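Local coordinates for putative uncharacterized protein (Pseudomonas aeruginosa, PDB 3F6Z), which specifically inhibits C-type lysozymes, as an outer-membrane lipoprotein of the MliC family, at residues Val21-Glu26 against Glu79-Tyr84; Phe31-Leu36 against Ser42-Pro47; Val46-Ser49 against Val55-Asn58; Ala65-Gly70 against Trp74-Glu79. One frame throughout, in Å; residues are numbered along the deposited sequence.

Contact 1 (Val21-Glu26 against Glu79-Tyr84); sequences VDYKCE and EEATLY
Tyr-23 meets Glu-79 and Ala-81 across the interior of a closed antiparallel beta-barrel, in which strand 96-100 lies between strands 16-25 and 80-84. With that strand intervening, the two segments share no hydrogen bond, and the contact is made by one ring leaning over from its own strand. Glu-79 takes part through its backbone: its carbonyl O lies 4.0 Å from Tyr-23 CE1, while the carboxylate leads away from the tyrosine. The side chain of Glu-80 starts away from 21-26. Ala-81 follows with its methyl directed inward, and CB stands 3.9 Å from the same CE1, approaching the ring obliquely. One ring atom of Tyr-23 therefore touches both a backbone oxygen and a methyl. Its CG is anti to the carbonyl carbon (chi1 -70°), which sends the ring from strand 16-25 toward 79-84, where it also meets Trp-74 edge-to-face. Thr-82 turns away from the tyrosine, and its OG1 makes a weak hydrogen bond to a chain of another protein in the assembly. Leu-83 again points inward and packs on Trp-74, so that inward and outward side chains alternate along this strand. At Tyr-84 the ring has Thr-82 CG2 3.3 Å above one face, offset toward the rim, and its hydroxyl hydrogen-bonds to the other protein. On the facing strand, Cys-25 ties 16-25 to strand 96-100 through its disulfide with Cys-98. The phenol of Tyr-23 is held in turn by a hydrogen bond between its OH and Tyr-35 OH.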
# COMPACT_ATOMS: atom_id res chain seq x y z
N VAL B 21 11.87 14.04 -13.73
CA VAL B 21 11.23 13.65 -14.98
C VAL B 21 9.92 14.41 -15.18
O VAL B 21 9.10 14.52 -14.26
CB VAL B 21 10.96 12.12 -15.00
CG1 VAL B 21 10.37 11.72 -16.34
CG2 VAL B 21 12.26 11.36 -14.74
N ASP B 22 9.72 14.93 -16.39
CA ASP B 22 8.50 15.66 -16.71
C ASP B 22 7.50 14.72 -17.34
O ASP B 22 7.87 13.87 -18.16
CB ASP B 22 8.79 16.81 -17.68
CG ASP B 22 9.98 17.65 -17.25
OD1 ASP B 22 10.04 18.06 -16.08
OD2 ASP B 22 10.86 17.90 -18.10
N TYR B 23 6.24 14.85 -16.96
CA TYR B 23 5.17 14.01 -17.47
C TYR B 23 4.00 14.84 -17.96
O TYR B 23 3.90 16.04 -17.69
CB TYR B 23 4.61 13.08 -16.38
CG TYR B 23 5.52 11.97 -15.91
CD1 TYR B 23 5.40 10.67 -16.42
CD2 TYR B 23 6.49 12.21 -14.94
CE1 TYR B 23 6.23 9.65 -15.97
CE2 TYR B 23 7.33 11.19 -14.49
CZ TYR B 23 7.20 9.92 -15.01
OH TYR B 23 8.06 8.94 -14.58
N LYS B 24 3.10 14.16 -18.66
CA LYS B 24 1.88 14.75 -19.17
C LYS B 24 0.90 13.59 -19.08
O LYS B 24 1.18 12.50 -19.59
CB LYS B 24 2.02 15.21 -20.62
CG LYS B 24 0.71 15.76 -21.18
CD LYS B 24 0.93 16.57 -22.43
CE LYS B 24 -0.37 17.18 -22.92
NZ LYS B 24 -0.13 18.11 -24.06
N CYS B 25 -0.22 13.83 -18.43
CA CYS B 25 -1.21 12.78 -18.25
C CYS B 25 -2.42 12.97 -19.15
O CYS B 25 -2.61 14.04 -19.75
CB CYS B 25 -1.65 12.71 -16.79
SG CYS B 25 -0.23 12.59 -15.63
N GLU B 26 -3.23 11.93 -19.24
CA GLU B 26 -4.42 11.91 -20.07
C GLU B 26 -5.51 12.92 -19.70
O GLU B 26 -6.53 13.02 -20.38
CB GLU B 26 -5.03 10.51 -20.06
CG GLU B 26 -5.99 10.26 -21.18
CD GLU B 26 -6.82 9.02 -20.96
OE1 GLU B 26 -6.26 7.99 -20.56
OE2 GLU B 26 -8.05 9.10 -21.21
N GLU B 79 8.80 4.50 -19.55
CA GLU B 79 8.47 5.93 -19.64
C GLU B 79 7.01 6.21 -19.28
O GLU B 79 6.59 7.37 -19.24
CB GLU B 79 8.72 6.46 -21.06
CG GLU B 79 10.08 6.12 -21.65
CD GLU B 79 10.39 6.98 -22.88
OE1 GLU B 79 9.49 7.16 -23.73
OE2 GLU B 79 11.54 7.47 -22.99
N GLU B 80 6.24 5.15 -19.04
CA GLU B 80 4.83 5.29 -18.71
C GLU B 80 4.57 5.28 -17.21
O GLU B 80 5.41 4.85 -16.43
CB GLU B 80 4.05 4.16 -19.38
CG GLU B 80 4.08 4.22 -20.89
CD GLU B 80 3.54 2.97 -21.55
OE1 GLU B 80 2.41 2.57 -21.20
OE2 GLU B 80 4.24 2.40 -22.42
N ALA B 81 3.40 5.78 -16.81
CA ALA B 81 3.05 5.80 -15.39
C ALA B 81 1.54 5.85 -15.21
O ALA B 81 0.80 6.22 -16.13
CB ALA B 81 3.69 6.98 -14.71
N THR B 82 1.07 5.46 -14.03
CA THR B 82 -0.34 5.48 -13.72
C THR B 82 -0.52 6.00 -12.30
O THR B 82 0.14 5.52 -11.36
CB THR B 82 -0.97 4.09 -13.82
OG1 THR B 82 -0.71 3.52 -15.11
CG2 THR B 82 -2.48 4.17 -13.60
N LEU B 83 -1.40 6.98 -12.13
CA LEU B 83 -1.68 7.54 -10.81
C LEU B 83 -3.06 7.08 -10.38
O LEU B 83 -4.06 7.44 -11.01
CB LEU B 83 -1.64 9.08 -10.85
CG LEU B 83 -1.98 9.75 -9.52
CD1 LEU B 83 -0.79 9.65 -8.56
CD2 LEU B 83 -2.35 11.21 -9.75
N TYR B 84 -3.12 6.28 -9.32
CA TYR B 84 -4.40 5.77 -8.82
C TYR B 84 -4.75 6.53 -7.56
O TYR B 84 -3.88 6.81 -6.75
CB TYR B 84 -4.30 4.29 -8.47
CG TYR B 84 -3.72 3.40 -9.55
CD1 TYR B 84 -4.55 2.67 -10.41
CD2 TYR B 84 -2.34 3.26 -9.68
CE1 TYR B 84 -4.00 1.82 -11.37
CE2 TYR B 84 -1.80 2.42 -10.63
CZ TYR B 84 -2.63 1.70 -11.47
OH TYR B 84 -2.06 0.86 -12.39

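Contact 2 (Phe31-Leu36 against Ser42-Pro47); sequences FTVQYL and SLAVVP
The ring of Phe-31 has the carbonyl oxygen of Pro-47 over one face, 4.3 Å above the plane and offset toward the rim, with Val-33 CG2 at its edge in the ring plane. Val-46 CG1 approaches the same ring obliquely. Phe-31 CG sits between the backbone N and the carbonyl carbon (chi1 47°), and CB and the near rim of the ring cross the proline ring at a slant, with Phe-31 CB 3.5 Å from Pro-47 CG. The Tyr-35 ring carries Val-33 CG1 over one face, while the methyl of Ala-44 comes in obliquely, its CB 3.7 Å from Tyr-35 CE1. Beyond that carbon, the tyrosine OH is hydrogen-bonded to Tyr-23 OH and to Trp-74 NE1. Strands 30-38 and 41-49 form an antiparallel beta-hairpin in the barrel wall, and the axes of 31-36 and 42-47 come within 4.7 Å. Gln-34 with Val-45 and Leu-36 with Leu-43 are hydrogen-bonded pairs; Tyr-35 with Ala-44 between them is a non-hydrogen-bonded pair. The bond from Leu-43 N to Leu-36 O is 2.7 Å and lies in the carbonyl plane, whereas Leu-36 N sits above the plane of the Leu-43 carbonyl. Toward Pro-47, which has no N-H to give, the pairing opens and a water donates to Thr-32 O, with a second, weak bond to Val-45 O. On the barrel interior Val-33 CG2 meets Val-46 CG2 at 3.8 Å. On the other face Leu-36 CD1 lies 4.0 Å from Val-45 CG2, and Leu-36, Leu-43 and Val-45 all pack on Leu-8 of the second subunit.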
# COMPACT_ATOMS: atom_id res chain seq x y z
N PHE B 31 3.32 17.87 -15.00
CA PHE B 31 4.12 18.11 -13.81
C PHE B 31 5.46 17.42 -13.91
O PHE B 31 5.76 16.76 -14.89
CB PHE B 31 3.38 17.61 -12.58
CG PHE B 31 2.82 16.22 -12.73
CD1 PHE B 31 1.57 16.03 -13.29
CD2 PHE B 31 3.57 15.11 -12.35
CE1 PHE B 31 1.05 14.74 -13.47
CE2 PHE B 31 3.06 13.82 -12.53
CZ PHE B 31 1.79 13.64 -13.09
N THR B 32 6.26 17.59 -12.87
CA THR B 32 7.59 17.00 -12.80
C THR B 32 7.73 16.21 -11.51
O THR B 32 7.31 16.65 -10.45
CB THR B 32 8.68 18.09 -12.81
OG1 THR B 32 8.55 18.88 -14.01
CG2 THR B 32 10.07 17.46 -12.76
N VAL B 33 8.35 15.03 -11.63
CA VAL B 33 8.55 14.15 -10.49
C VAL B 33 10.03 14.01 -10.17
O VAL B 33 10.87 14.02 -11.07
CB VAL B 33 7.97 12.74 -10.78
CG1 VAL B 33 8.39 11.76 -9.68
CG2 VAL B 33 6.45 12.81 -10.88
N GLN B 34 10.36 13.88 -8.90
CA GLN B 34 11.75 13.69 -8.53
C GLN B 34 11.91 12.28 -7.99
O GLN B 34 11.22 11.87 -7.06
CB GLN B 34 12.21 14.70 -7.47
CG GLN B 34 13.71 14.59 -7.20
CD GLN B 34 14.22 15.61 -6.21
OE1 GLN B 34 13.87 15.58 -5.02
NE2 GLN B 34 15.05 16.53 -6.68
N TYR B 35 12.82 11.53 -8.60
CA TYR B 35 13.08 10.17 -8.16
C TYR B 35 14.36 10.13 -7.35
O TYR B 35 15.35 10.75 -7.72
CB TYR B 35 13.17 9.24 -9.38
CG TYR B 35 11.85 9.08 -10.09
CD1 TYR B 35 10.81 8.35 -9.51
CD2 TYR B 35 11.62 9.68 -11.32
CE1 TYR B 35 9.58 8.24 -10.13
CE2 TYR B 35 10.38 9.58 -11.96
CZ TYR B 35 9.37 8.86 -11.35
OH TYR B 35 8.14 8.76 -11.95
N LEU B 36 14.32 9.41 -6.24
CA LEU B 36 15.48 9.27 -5.38
C LEU B 36 15.69 7.80 -5.06
O LEU B 36 14.83 7.15 -4.46
CB LEU B 36 15.31 10.06 -4.07
CG LEU B 36 15.18 11.58 -4.20
CD1 LEU B 36 13.70 11.96 -4.26
CD2 LEU B 36 15.84 12.26 -3.01
N SER B 42 13.83 3.90 -2.12
CA SER B 42 13.53 4.43 -3.44
C SER B 42 12.28 5.27 -3.26
O SER B 42 11.24 4.77 -2.83
CB SER B 42 13.29 3.27 -4.41
OG SER B 42 12.90 3.75 -5.68
N LEU B 43 12.37 6.55 -3.59
CA LEU B 43 11.24 7.45 -3.42
C LEU B 43 10.89 8.20 -4.69
O LEU B 43 11.69 8.27 -5.63
CB LEU B 43 11.54 8.46 -2.32
CG LEU B 43 12.11 7.91 -1.01
CD1 LEU B 43 12.58 9.07 -0.14
CD2 LEU B 43 11.06 7.07 -0.28
N ALA B 44 9.70 8.77 -4.69
CA ALA B 44 9.20 9.56 -5.80
C ALA B 44 8.38 10.69 -5.20
O ALA B 44 7.39 10.45 -4.50
CB ALA B 44 8.32 8.70 -6.71
N VAL B 45 8.81 11.92 -5.46
CA VAL B 45 8.12 13.10 -4.95
C VAL B 45 7.18 13.52 -6.07
O VAL B 45 7.61 13.96 -7.13
CB VAL B 45 9.13 14.23 -4.61
CG1 VAL B 45 8.41 15.40 -3.96
CG2 VAL B 45 10.20 13.70 -3.66
N VAL B 46 5.88 13.37 -5.82
CA VAL B 46 4.91 13.67 -6.84
C VAL B 46 3.86 14.69 -6.49
O VAL B 46 3.25 14.62 -5.43
CB VAL B 46 4.14 12.39 -7.26
CG1 VAL B 46 3.20 12.71 -8.40
CG2 VAL B 46 5.11 11.28 -7.63
N PRO B 47 3.64 15.66 -7.38
CA PRO B 47 2.61 16.66 -7.10
C PRO B 47 1.31 16.05 -7.63
O PRO B 47 1.02 16.10 -8.83
CB PRO B 47 3.07 17.88 -7.90
CG PRO B 47 3.78 17.26 -9.08
CD PRO B 47 4.57 16.14 -8.43
O HOH W 1 8.59 17.15 -7.95

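Contact 3 (Val46-Ser49 against Val55-Asn58); sequences VPVS and VFSN
Val-46 and Phe-56 meet where the backbones of their segments have no hydrogen bond between them: the closest alpha carbons, Val-46 CA and Val-55 CA, are 6.4 Å apart. The chain turns a corner at Val-48: Val-46 reaches the phenylalanine from the strand before the bend and Val-48 from the corner itself. Hydrogen bonds of the neighbouring backbone, Val-46 with Leu-54 and Phe-56 with Ala-44, hold the strands in place. Val-46 brings its CB 3.5 Å from Phe-56 CE1, approaching the ring obliquely, and its CG2 lies 3.9 Å from CD1 of the same ring. Val-48 comes in differently. Its CG1 is anti to the carbonyl carbon (chi1 -62°), which places that methyl at the rim of the phenylalanine, in the ring plane and 3.6 Å from CZ. The CD1-CE1-CZ side of the ring is thus bordered by two branched side chains, Val-46 at a slant and Val-48 in its plane. Tyr-72 and Trp-74 pack on this ring as well, as do Tyr-67 and Ala-69 from strand 65-69. Such an apolar cluster, gathered from several strands around an inward-facing aromatic ring, is the core of an antiparallel beta-barrel, here beside the bent strand of the hairpin 41-49/52-59.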
# COMPACT_ATOMS: atom_id res chain seq x y z
N VAL B 46 5.88 13.37 -5.82
CA VAL B 46 4.91 13.67 -6.84
C VAL B 46 3.86 14.69 -6.49
O VAL B 46 3.25 14.62 -5.43
CB VAL B 46 4.14 12.39 -7.26
CG1 VAL B 46 3.20 12.71 -8.40
CG2 VAL B 46 5.11 11.28 -7.63
N PRO B 47 3.64 15.66 -7.38
CA PRO B 47 2.61 16.66 -7.10
C PRO B 47 1.31 16.05 -7.63
O PRO B 47 1.02 16.10 -8.83
CB PRO B 47 3.07 17.88 -7.90
CG PRO B 47 3.78 17.26 -9.08
CD PRO B 47 4.57 16.14 -8.43
N VAL B 48 0.55 15.43 -6.73
CA VAL B 48 -0.71 14.79 -7.10
C VAL B 48 -1.73 15.83 -7.52
O VAL B 48 -2.79 15.49 -8.05
CB VAL B 48 -1.26 13.94 -5.93
CG1 VAL B 48 -0.27 12.83 -5.58
CG2 VAL B 48 -1.52 14.82 -4.73
N SER B 49 -1.41 17.10 -7.28
CA SER B 49 -2.28 18.21 -7.65
C SER B 49 -1.48 19.51 -7.57
O SER B 49 -0.30 19.51 -7.22
CB SER B 49 -3.51 18.28 -6.73
OG SER B 49 -3.16 18.62 -5.40
N VAL B 55 5.47 12.68 -0.89
CA VAL B 55 6.69 11.89 -0.93
C VAL B 55 6.22 10.43 -0.94
O VAL B 55 5.77 9.92 0.08
CB VAL B 55 7.57 12.11 0.33
CG1 VAL B 55 8.79 11.17 0.28
CG2 VAL B 55 8.03 13.57 0.41
N PHE B 56 6.31 9.78 -2.10
CA PHE B 56 5.90 8.38 -2.22
C PHE B 56 7.06 7.45 -1.92
O PHE B 56 8.21 7.75 -2.26
CB PHE B 56 5.41 8.07 -3.64
CG PHE B 56 4.11 8.71 -4.01
CD1 PHE B 56 4.00 10.10 -4.10
CD2 PHE B 56 3.00 7.92 -4.32
CE1 PHE B 56 2.81 10.69 -4.50
CE2 PHE B 56 1.80 8.50 -4.73
CZ PHE B 56 1.70 9.89 -4.82
N SER B 57 6.77 6.32 -1.30
CA SER B 57 7.81 5.34 -1.00
C SER B 57 7.58 4.09 -1.85
O SER B 57 6.45 3.62 -2.00
CB SER B 57 7.81 4.98 0.48
OG SER B 57 8.81 4.03 0.76
N ASN B 58 8.65 3.56 -2.42
CA ASN B 58 8.58 2.38 -3.26
C ASN B 58 8.10 1.17 -2.46
O ASN B 58 8.64 0.87 -1.38
CB ASN B 58 9.95 2.12 -3.87
CG ASN B 58 9.97 0.92 -4.78
OD1 ASN B 58 9.29 0.89 -5.81
ND2 ASN B 58 10.74 -0.09 -4.41

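Contact 4 (Ala65-Gly70 against Trp74-Glu79)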
# COMPACT_ATOMS: atom_id res chain seq x y z
N ALA B 65 7.70 0.00 -11.25
CA ALA B 65 8.14 0.64 -10.01
C ALA B 65 6.89 1.22 -9.38
O ALA B 65 6.35 2.23 -9.84
CB ALA B 65 9.16 1.74 -10.30
N LYS B 66 6.41 0.56 -8.33
CA LYS B 66 5.21 0.99 -7.63
C LYS B 66 5.58 1.80 -6.38
O LYS B 66 6.44 1.39 -5.60
CB LYS B 66 4.40 -0.24 -7.23
CG LYS B 66 3.05 0.05 -6.59
CD LYS B 66 2.33 -1.25 -6.26
CE LYS B 66 1.06 -1.03 -5.47
NZ LYS B 66 0.52 -2.33 -5.00
N TYR B 67 4.91 2.94 -6.22
CA TYR B 67 5.16 3.84 -5.09
C TYR B 67 3.83 4.18 -4.39
O TYR B 67 2.80 4.32 -5.05
CB TYR B 67 5.80 5.15 -5.58
CG TYR B 67 7.10 5.00 -6.36
CD1 TYR B 67 8.34 5.12 -5.72
CD2 TYR B 67 7.09 4.80 -7.74
CE1 TYR B 67 9.54 5.05 -6.44
CE2 TYR B 67 8.28 4.74 -8.47
CZ TYR B 67 9.50 4.86 -7.82
OH TYR B 67 10.68 4.83 -8.54
N ALA B 68 3.88 4.35 -3.07
CA ALA B 68 2.67 4.65 -2.31
C ALA B 68 2.78 5.86 -1.39
O ALA B 68 3.84 6.15 -0.83
CB ALA B 68 2.27 3.42 -1.50
N ALA B 69 1.67 6.56 -1.23
CA ALA B 69 1.57 7.73 -0.35
C ALA B 69 0.12 8.17 -0.27
O ALA B 69 -0.59 8.19 -1.28
CB ALA B 69 2.45 8.88 -0.88
N GLY B 70 -0.32 8.53 0.94
CA GLY B 70 -1.69 8.98 1.12
C GLY B 70 -2.67 7.98 0.55
O GLY B 70 -2.55 6.78 0.81
N TRP B 74 1.47 5.58 -7.25
CA TRP B 74 2.13 6.07 -8.45
C TRP B 74 2.94 4.86 -8.94
O TRP B 74 3.92 4.46 -8.31
CB TRP B 74 3.05 7.24 -8.11
CG TRP B 74 3.85 7.77 -9.27
CD1 TRP B 74 5.21 7.69 -9.44
CD2 TRP B 74 3.35 8.49 -10.41
NE1 TRP B 74 5.58 8.32 -10.60
CE2 TRP B 74 4.47 8.82 -11.21
CE3 TRP B 74 2.08 8.90 -10.81
CZ2 TRP B 74 4.34 9.54 -12.41
CZ3 TRP B 74 1.95 9.61 -12.00
CH2 TRP B 74 3.08 9.93 -12.79
N TRP B 75 2.50 4.28 -10.04
CA TRP B 75 3.14 3.08 -10.58
C TRP B 75 3.72 3.34 -11.97
O TRP B 75 3.00 3.59 -12.93
CB TRP B 75 2.09 1.97 -10.66
CG TRP B 75 2.61 0.57 -10.57
CD1 TRP B 75 3.86 0.12 -10.91
CD2 TRP B 75 1.86 -0.58 -10.19
NE1 TRP B 75 3.92 -1.24 -10.77
CE2 TRP B 75 2.70 -1.70 -10.33
CE3 TRP B 75 0.54 -0.78 -9.75
CZ2 TRP B 75 2.28 -3.01 -10.04
CZ3 TRP B 75 0.12 -2.08 -9.46
CH2 TRP B 75 0.99 -3.18 -9.61
N THR B 76 5.05 3.26 -12.08
CA THR B 76 5.71 3.51 -13.35
C THR B 76 6.19 2.22 -14.01
O THR B 76 6.54 1.25 -13.34
CB THR B 76 6.91 4.45 -13.17
OG1 THR B 76 7.99 3.74 -12.55
CG2 THR B 76 6.51 5.63 -12.29
N LYS B 77 6.21 2.25 -15.34
CA LYS B 77 6.65 1.13 -16.16
C LYS B 77 7.35 1.79 -17.35
O LYS B 77 6.70 2.32 -18.25
CB LYS B 77 5.43 0.32 -16.62
CG LYS B 77 5.72 -0.84 -17.56
CD LYS B 77 6.49 -1.96 -16.89
CE LYS B 77 6.70 -3.11 -17.87
NZ LYS B 77 7.28 -4.32 -17.23
N GLY B 78 8.67 1.79 -17.34
CA GLY B 78 9.40 2.44 -18.41
C GLY B 78 9.06 3.92 -18.38
O GLY B 78 9.02 4.52 -17.30
N GLU B 79 8.80 4.50 -19.55
CA GLU B 79 8.47 5.93 -19.64
C GLU B 79 7.01 6.21 -19.28
O GLU B 79 6.59 7.37 -19.24
CB GLU B 79 8.72 6.46 -21.06
CG GLU B 79 10.08 6.12 -21.65
CD GLU B 79 10.39 6.98 -22.88
OE1 GLU B 79 9.49 7.16 -23.73
OE2 GLU B 79 11.54 7.47 -22.99
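Lys-66 crosses over one face of the indole of Trp-75 at a non-hydrogen-bonded pair of the antiparallel beta-hairpin 65-69/72-77. Its CB makes a CH-pi contact, 3.6 Å from the centroid of the five-membered ring and only 5° off the ring normal. CG, anti to the backbone N (chi1 -175°), moves on to the ring fusion, 3.8 Å from Trp-75 CD2. CD continues over the six-membered ring, 4.0 Å from Trp-75 CE3; CE rises from it, and NZ ends above the rim, 4.5 Å from Trp-75 CZ3. Trp-75 NE1 is hydrogen-bonded to Ser-63 O, which ties the ring to a residue that, like Lys-77, is probably directly involved in blocking the lysozyme active site. Lys-77 NZ forms salt bridges with acidic side chains of another protein chain, consistent with that role. On the opposite face of the sheet, Ala-65 faces Thr-76, whose OG1 bonds to a polar side chain of that chain. Next to them the rings of Tyr-67 and Trp-74 are inclined at 39°. Their strands are joined there by reciprocal backbone bonds, and Tyr-67 CD2 lies 3.2 Å from Trp-74 O, which sits at the tyrosine edge in the ring plane.

How the contacts relate
All four contacts belong to one eight-stranded antiparallel barrel. Contact 3 begins where contact 2 ends, and contact 4 follows, all inside the long loop closed by contact 1, which joins strands two places apart in the sheet. Contacts 2 and 3 share Val-46 and Pro-47 on strand 41-49, with centres 6 Å apart; contacts 1 and 4 share Glu-79, with centres 9 Å apart. Trp-74 of contact 4 reaches the others inside the barrel, hydrogen-bonding to Tyr-35 of contact 2 and packing on Tyr-23, Ala-81 and Phe-56. Strand 72-77 thus supplies both this core tryptophan and Lys-77, probably directly involved in lysozyme inhibition; contacts 2, 3 and 4 also touch the second subunit.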